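Local coordinates for oligopeptide-binding protein appA (Bacillus subtilis, PDB 1XOC) that binds oligopeptides and serves the App ABC transporter that imports them, a system able to replace Opp in sporulation and genetic competence, at residues Asp101-Thr106 with Thr156-Lys161; Thr288-Arg293 with Glu382-Ile387. All coordinates share one frame; numbering follows the deposited sequence.

Contact 1 of 2, residues Asp101-Thr106 with Thr156-Lys161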
loop_
_atom_site.group_PDB
_atom_site.type_symbol
_atom_site.label_atom_id
_atom_site.label_comp_id
_atom_site.label_asym_id
_atom_site.label_seq_id
_atom_site.Cartn_x
_atom_site.Cartn_y
_atom_site.Cartn_z
ATOM N N ASP A 101 25.278 10.638 -9.193
ATOM C CA ASP A 101 25.752 9.241 -9.183
ATOM C C ASP A 101 24.746 8.361 -8.444
ATOM O O ASP A 101 24.479 7.195 -8.825
ATOM C CB ASP A 101 27.109 9.119 -8.475
ATOM C CG ASP A 101 28.298 9.524 -9.345
ATOM O OD1 ASP A 101 28.154 9.800 -10.557
ATOM O OD2 ASP A 101 29.421 9.549 -8.776
ATOM N N ASP A 102 24.235 8.889 -7.347
ATOM C CA ASP A 102 23.316 8.123 -6.482
ATOM C C ASP A 102 21.982 7.906 -7.129
ATOM O O ASP A 102 21.341 6.880 -7.003
ATOM C CB ASP A 102 23.163 8.854 -5.168
ATOM C CG ASP A 102 24.498 9.049 -4.484
ATOM O OD1 ASP A 102 25.224 8.044 -4.288
ATOM O OD2 ASP A 102 24.889 10.178 -4.180
ATOM N N VAL A 103 21.508 8.918 -7.836
ATOM C CA VAL A 103 20.232 8.820 -8.524
ATOM C C VAL A 103 20.329 7.857 -9.704
ATOM O O VAL A 103 19.436 7.026 -9.939
ATOM C CB VAL A 103 19.754 10.250 -9.000
ATOM C CG1 VAL A 103 18.481 10.198 -9.849
ATOM C CG2 VAL A 103 19.575 11.196 -7.810
ATOM N N VAL A 104 21.401 7.968 -10.474
ATOM C CA VAL A 104 21.635 7.066 -11.592
ATOM C C VAL A 104 21.765 5.616 -11.077
ATOM O O VAL A 104 21.183 4.702 -11.650
ATOM C CB VAL A 104 22.875 7.477 -12.447
ATOM C CG1 VAL A 104 23.154 6.397 -13.509
ATOM C CG2 VAL A 104 22.652 8.849 -13.064
ATOM N N PHE A 105 22.528 5.429 -10.013
ATOM C CA PHE A 105 22.655 4.118 -9.410
ATOM C C PHE A 105 21.298 3.548 -9.042
ATOM O O PHE A 105 20.972 2.448 -9.427
ATOM C CB PHE A 105 23.559 4.198 -8.179
ATOM C CG PHE A 105 23.442 3.019 -7.265
ATOM C CD1 PHE A 105 23.808 1.778 -7.693
ATOM C CD2 PHE A 105 22.956 3.158 -5.998
ATOM C CE1 PHE A 105 23.692 0.716 -6.868
ATOM C CE2 PHE A 105 22.840 2.081 -5.181
ATOM C CZ PHE A 105 23.204 0.869 -5.618
ATOM N N THR A 106 20.515 4.308 -8.292
ATOM C CA THR A 106 19.285 3.793 -7.712
ATOM C C THR A 106 18.292 3.413 -8.801
ATOM O O THR A 106 17.752 2.320 -8.770
ATOM C CB THR A 106 18.654 4.807 -6.763
ATOM O OG1 THR A 106 19.580 5.131 -5.712
ATOM C CG2 THR A 106 17.391 4.282 -6.171
ATOM N N THR A 156 10.704 6.397 -5.271
ATOM C CA THR A 156 12.047 5.872 -5.351
ATOM C C THR A 156 13.008 6.583 -4.389
ATOM O O THR A 156 13.464 7.702 -4.642
ATOM C CB THR A 156 12.597 5.915 -6.759
ATOM O OG1 THR A 156 11.629 5.349 -7.649
ATOM C CG2 THR A 156 13.945 5.139 -6.886
ATOM N N ALA A 157 13.283 5.902 -3.278
ATOM C CA ALA A 157 14.244 6.398 -2.287
ATOM C C ALA A 157 15.644 6.371 -2.837
ATOM O O ALA A 157 16.080 5.333 -3.327
ATOM C CB ALA A 157 14.197 5.541 -1.014
ATOM N N ILE A 158 16.369 7.501 -2.722
ATOM C CA ILE A 158 17.703 7.604 -3.285
ATOM C C ILE A 158 18.726 6.929 -2.340
ATOM O O ILE A 158 18.886 7.297 -1.154
ATOM C CB ILE A 158 18.075 9.098 -3.627
ATOM C CG1 ILE A 158 17.050 9.728 -4.578
ATOM C CG2 ILE A 158 19.445 9.146 -4.198
ATOM C CD1 ILE A 158 16.760 8.954 -5.812
ATOM N N LEU A 159 19.445 5.962 -2.906
ATOM C CA LEU A 159 20.420 5.180 -2.147
ATOM C C LEU A 159 21.857 5.642 -2.407
ATOM O O LEU A 159 22.159 6.156 -3.487
ATOM C CB LEU A 159 20.298 3.704 -2.524
ATOM C CG LEU A 159 18.914 3.060 -2.381
ATOM C CD1 LEU A 159 18.954 1.652 -2.956
ATOM C CD2 LEU A 159 18.479 3.017 -0.937
ATOM N N PRO A 160 22.769 5.448 -1.433
ATOM C CA PRO A 160 24.153 5.857 -1.579
ATOM C C PRO A 160 25.017 4.871 -2.388
ATOM O O PRO A 160 25.331 3.759 -1.924
ATOM C CB PRO A 160 24.639 5.946 -0.129
ATOM C CG PRO A 160 23.801 4.987 0.597
ATOM C CD PRO A 160 22.479 4.963 -0.085
ATOM N N LYS A 161 25.436 5.298 -3.572
ATOM C CA LYS A 161 26.268 4.489 -4.425
ATOM C C LYS A 161 27.604 4.170 -3.757
ATOM O O LYS A 161 28.159 3.084 -3.936
ATOM C CB LYS A 161 26.522 5.154 -5.761
ATOM C CG LYS A 161 27.244 4.278 -6.747
ATOM C CD LYS A 161 27.450 4.984 -8.077
ATOM C CE LYS A 161 28.154 4.102 -9.058
ATOM N NZ LYS A 161 28.534 4.819 -10.337
HETATM O O HOH W 1 25.947 5.979 -10.969
#
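T106 and D102, one turn apart on helix 100-108, hold the chain of T156-K161 through two side-chain oxygens that each take a backbone N-H. T106 turns its hydroxyl beside its own backbone N (chi1 -59°), where OG1 receives L159 N at 2.9 Å along a nearly straight bond (163°). The same OG1 donates to D102 O at 2.8 Å, and that carbonyl also takes T106 N from the opposite face of its plane. The other branch, CG2, slides past the methyl of T156, T106 CG2 lying 3.6 Å from T156 CG2. Further along, D102 OD1 accepts K161 N at 2.8 Å, on its anti side and slightly out of the carboxylate plane, while D102 OD2 takes T99 N. Since P160 is the N-cap residue of helix 161-164, this bond meets an N-H of that helix's first turn. F105 offers its ring edge to L159 O, CD2 to O 4.0 Å, and the extended K161 chain crosses F105 at CB and CG. One water joins K161 NZ to D101 O, whereas D101 OD1 pairs with K131. V103 CG2 meets I158 CD1 at 4.1 Å. A valine in place of T106 would probably leave L159 N without its acceptor and D102 O with one donor fewer. The buried hydroxyl thus serves as both acceptor and donor, and the carboxylate of D102, gripped at both oxygens, joins the beginnings of two helices.

Contact 2 of 2, residues Thr288-Arg293 with Glu382-Ile387; sequences TTALDR and EQLKKI
The link between helices 281-289 and 293-300 packs here against the C-terminal end of helix 371-385, with A290, L291 and D292 meeting Q383, L384 and I387. The methyl of A290 points toward 382-387 and touches two branched side chains, A290 CB lying 3.8 Å from L384 CD2 and only 3.4 Å from I387 CD1, tighter than usual for two carbons. I387 brings its CD1 forward with CG1 standing between the backbone N and the carbonyl carbon (chi1 67°) and the chain then running out extended. L339 and K336 of helix 332-341 also touch I387. L291 crosses L384 at an angle, tip to tip, CD2 to CD2 3.9 Å, and it also touches T484 of strand 483-496, so the link is wedged between a helix and a strand of the large mixed sheet.

D292 gives the link its turn: it is the centre of an inverse gamma turn, closed by a weak bond of 3.0 Å from R293 N to L291 O, and it is the N-cap of helix 293-300, its OD2 taking S295 N. Against this turn lies the extended side chain of Q383, whose carboxamide carbon CD is 3.7 Å from D292 N. Closer to the helix, Q383 CB rests 4.0 Å from L291 CD2. A water bridges the two backbones in the same region, donating to A290 O at 2.8 Å and to Q383 O at 2.7 Å.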
loop_
_atom_site.group_PDB
_atom_site.type_symbol
_atom_site.label_atom_id
_atom_site.label_comp_id
_atom_site.label_asym_id
_atom_site.label_seq_id
_atom_site.Cartn_x
_atom_site.Cartn_y
_atom_site.Cartn_z
ATOM N N THR A 288 -19.314 -13.048 -3.725
ATOM C CA THR A 288 -19.664 -11.685 -3.393
ATOM C C THR A 288 -21.153 -11.575 -3.069
ATOM O O THR A 288 -21.554 -10.930 -2.092
ATOM C CB THR A 288 -19.302 -10.743 -4.555
ATOM O OG1 THR A 288 -17.877 -10.771 -4.740
ATOM C CG2 THR A 288 -19.771 -9.315 -4.270
ATOM N N THR A 289 -21.974 -12.221 -3.885
ATOM C CA THR A 289 -23.428 -12.145 -3.728
ATOM C C THR A 289 -23.872 -12.769 -2.408
ATOM O O THR A 289 -24.914 -12.408 -1.865
ATOM C CB THR A 289 -24.127 -12.856 -4.912
ATOM O OG1 THR A 289 -23.686 -12.261 -6.127
ATOM C CG2 THR A 289 -25.643 -12.740 -4.846
ATOM N N ALA A 290 -23.080 -13.710 -1.901
ATOM C CA ALA A 290 -23.394 -14.398 -0.639
ATOM C C ALA A 290 -23.037 -13.577 0.599
ATOM O O ALA A 290 -23.406 -13.959 1.712
ATOM C CB ALA A 290 -22.655 -15.714 -0.574
ATOM N N LEU A 291 -22.293 -12.494 0.408
ATOM C CA LEU A 291 -21.792 -11.704 1.527
ATOM C C LEU A 291 -22.576 -10.414 1.721
ATOM O O LEU A 291 -22.715 -9.594 0.808
ATOM C CB LEU A 291 -20.308 -11.420 1.370
ATOM C CG LEU A 291 -19.397 -12.648 1.336
ATOM C CD1 LEU A 291 -17.989 -12.296 0.881
ATOM C CD2 LEU A 291 -19.405 -13.372 2.700
ATOM N N ASP A 292 -23.073 -10.241 2.939
ATOM C CA ASP A 292 -23.859 -9.083 3.310
ATOM C C ASP A 292 -22.887 -7.977 3.695
ATOM O O ASP A 292 -22.620 -7.735 4.878
ATOM C CB ASP A 292 -24.796 -9.429 4.467
ATOM C CG ASP A 292 -25.805 -8.326 4.759
ATOM O OD1 ASP A 292 -26.774 -8.608 5.503
ATOM O OD2 ASP A 292 -25.614 -7.184 4.260
ATOM N N ARG A 293 -22.336 -7.316 2.689
ATOM C CA ARG A 293 -21.286 -6.325 2.925
ATOM C C ARG A 293 -21.770 -5.098 3.718
ATOM O O ARG A 293 -21.022 -4.512 4.493
ATOM C CB ARG A 293 -20.613 -5.936 1.604
ATOM C CG ARG A 293 -19.705 -7.038 1.048
ATOM C CD ARG A 293 -19.091 -6.664 -0.266
ATOM N NE ARG A 293 -20.117 -6.661 -1.276
ATOM C CZ ARG A 293 -20.104 -5.933 -2.388
ATOM N NH1 ARG A 293 -19.111 -5.096 -2.682
ATOM N NH2 ARG A 293 -21.126 -6.055 -3.213
ATOM N N GLU A 382 -19.023 -17.391 8.684
ATOM C CA GLU A 382 -20.402 -17.670 9.078
ATOM C C GLU A 382 -21.372 -17.517 7.902
ATOM O O GLU A 382 -22.244 -18.365 7.715
ATOM C CB GLU A 382 -20.815 -16.815 10.292
ATOM C CG GLU A 382 -20.068 -17.258 11.576
ATOM C CD GLU A 382 -20.196 -16.307 12.804
ATOM O OE1 GLU A 382 -20.707 -15.163 12.647
ATOM O OE2 GLU A 382 -19.761 -16.707 13.928
ATOM N N GLN A 383 -21.220 -16.442 7.127
ATOM C CA GLN A 383 -22.107 -16.172 5.992
ATOM C C GLN A 383 -21.957 -17.207 4.875
ATOM O O GLN A 383 -22.954 -17.638 4.294
ATOM C CB GLN A 383 -21.945 -14.727 5.469
ATOM C CG GLN A 383 -22.462 -13.676 6.471
ATOM C CD GLN A 383 -22.346 -12.242 6.002
ATOM O OE1 GLN A 383 -22.616 -11.280 6.754
ATOM N NE2 GLN A 383 -21.913 -12.072 4.799
ATOM N N LEU A 384 -20.732 -17.633 4.582
ATOM C CA LEU A 384 -20.536 -18.648 3.551
ATOM C C LEU A 384 -20.958 -20.042 4.002
ATOM O O LEU A 384 -21.340 -20.875 3.164
ATOM C CB LEU A 384 -19.087 -18.645 3.054
ATOM C CG LEU A 384 -18.663 -17.353 2.342
ATOM C CD1 LEU A 384 -17.245 -17.462 1.831
ATOM C CD2 LEU A 384 -19.599 -17.014 1.185
ATOM N N LYS A 385 -20.923 -20.298 5.312
ATOM C CA LYS A 385 -21.405 -21.577 5.838
ATOM C C LYS A 385 -22.867 -21.806 5.434
ATOM O O LYS A 385 -23.251 -22.913 5.060
ATOM C CB LYS A 385 -21.262 -21.628 7.362
ATOM C CG LYS A 385 -21.540 -23.013 7.978
ATOM C CD LYS A 385 -21.144 -23.064 9.466
ATOM C CE LYS A 385 -21.233 -24.487 9.986
ATOM N NZ LYS A 385 -21.081 -24.615 11.470
ATOM N N LYS A 386 -23.660 -20.743 5.474
ATOM C CA LYS A 386 -25.082 -20.777 5.126
ATOM C C LYS A 386 -25.377 -21.253 3.704
ATOM O O LYS A 386 -26.482 -21.712 3.435
ATOM C CB LYS A 386 -25.712 -19.386 5.288
ATOM C CG LYS A 386 -25.699 -18.797 6.707
ATOM C CD LYS A 386 -26.318 -17.402 6.674
ATOM C CE LYS A 386 -26.027 -16.565 7.909
ATOM N NZ LYS A 386 -25.862 -15.116 7.503
ATOM N N ILE A 387 -24.422 -21.115 2.793
ATOM C CA ILE A 387 -24.585 -21.633 1.438
ATOM C C ILE A 387 -23.691 -22.854 1.144
ATOM O O ILE A 387 -23.469 -23.213 -0.009
ATOM C CB ILE A 387 -24.422 -20.532 0.371
ATOM C CG1 ILE A 387 -22.996 -20.002 0.328
ATOM C CG2 ILE A 387 -25.421 -19.407 0.620
ATOM C CD1 ILE A 387 -22.744 -19.117 -0.850
HETATM O O HOH W 2 -24.592 -16.261 2.715
#

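Overall arrangement
Contacts 1 and 2 lie on opposite sides of the chain's centre, their own centres about 49 Å apart and their nearest atoms about 32 Å, so neither touches the other. They follow in series along the chain, contact 1 closing before contact 2 opens. V103 and V104 of contact 1 rest on strand 136-141 of the five-stranded antiparallel sheet, probably part of the additional domain found in large peptide-binding proteins of this family, whereas contact 2 backs onto strand 483-496 of the large mixed sheet. Bound zinc ions lie about 4 Å from the side chain of D102 and about 13 Å from that of D292. The contrast is instructive: contact 1 is held by side-chain-to-backbone hydrogen bonds, whereas contact 2 joins apolar packing with a water shared by two backbone carbonyls.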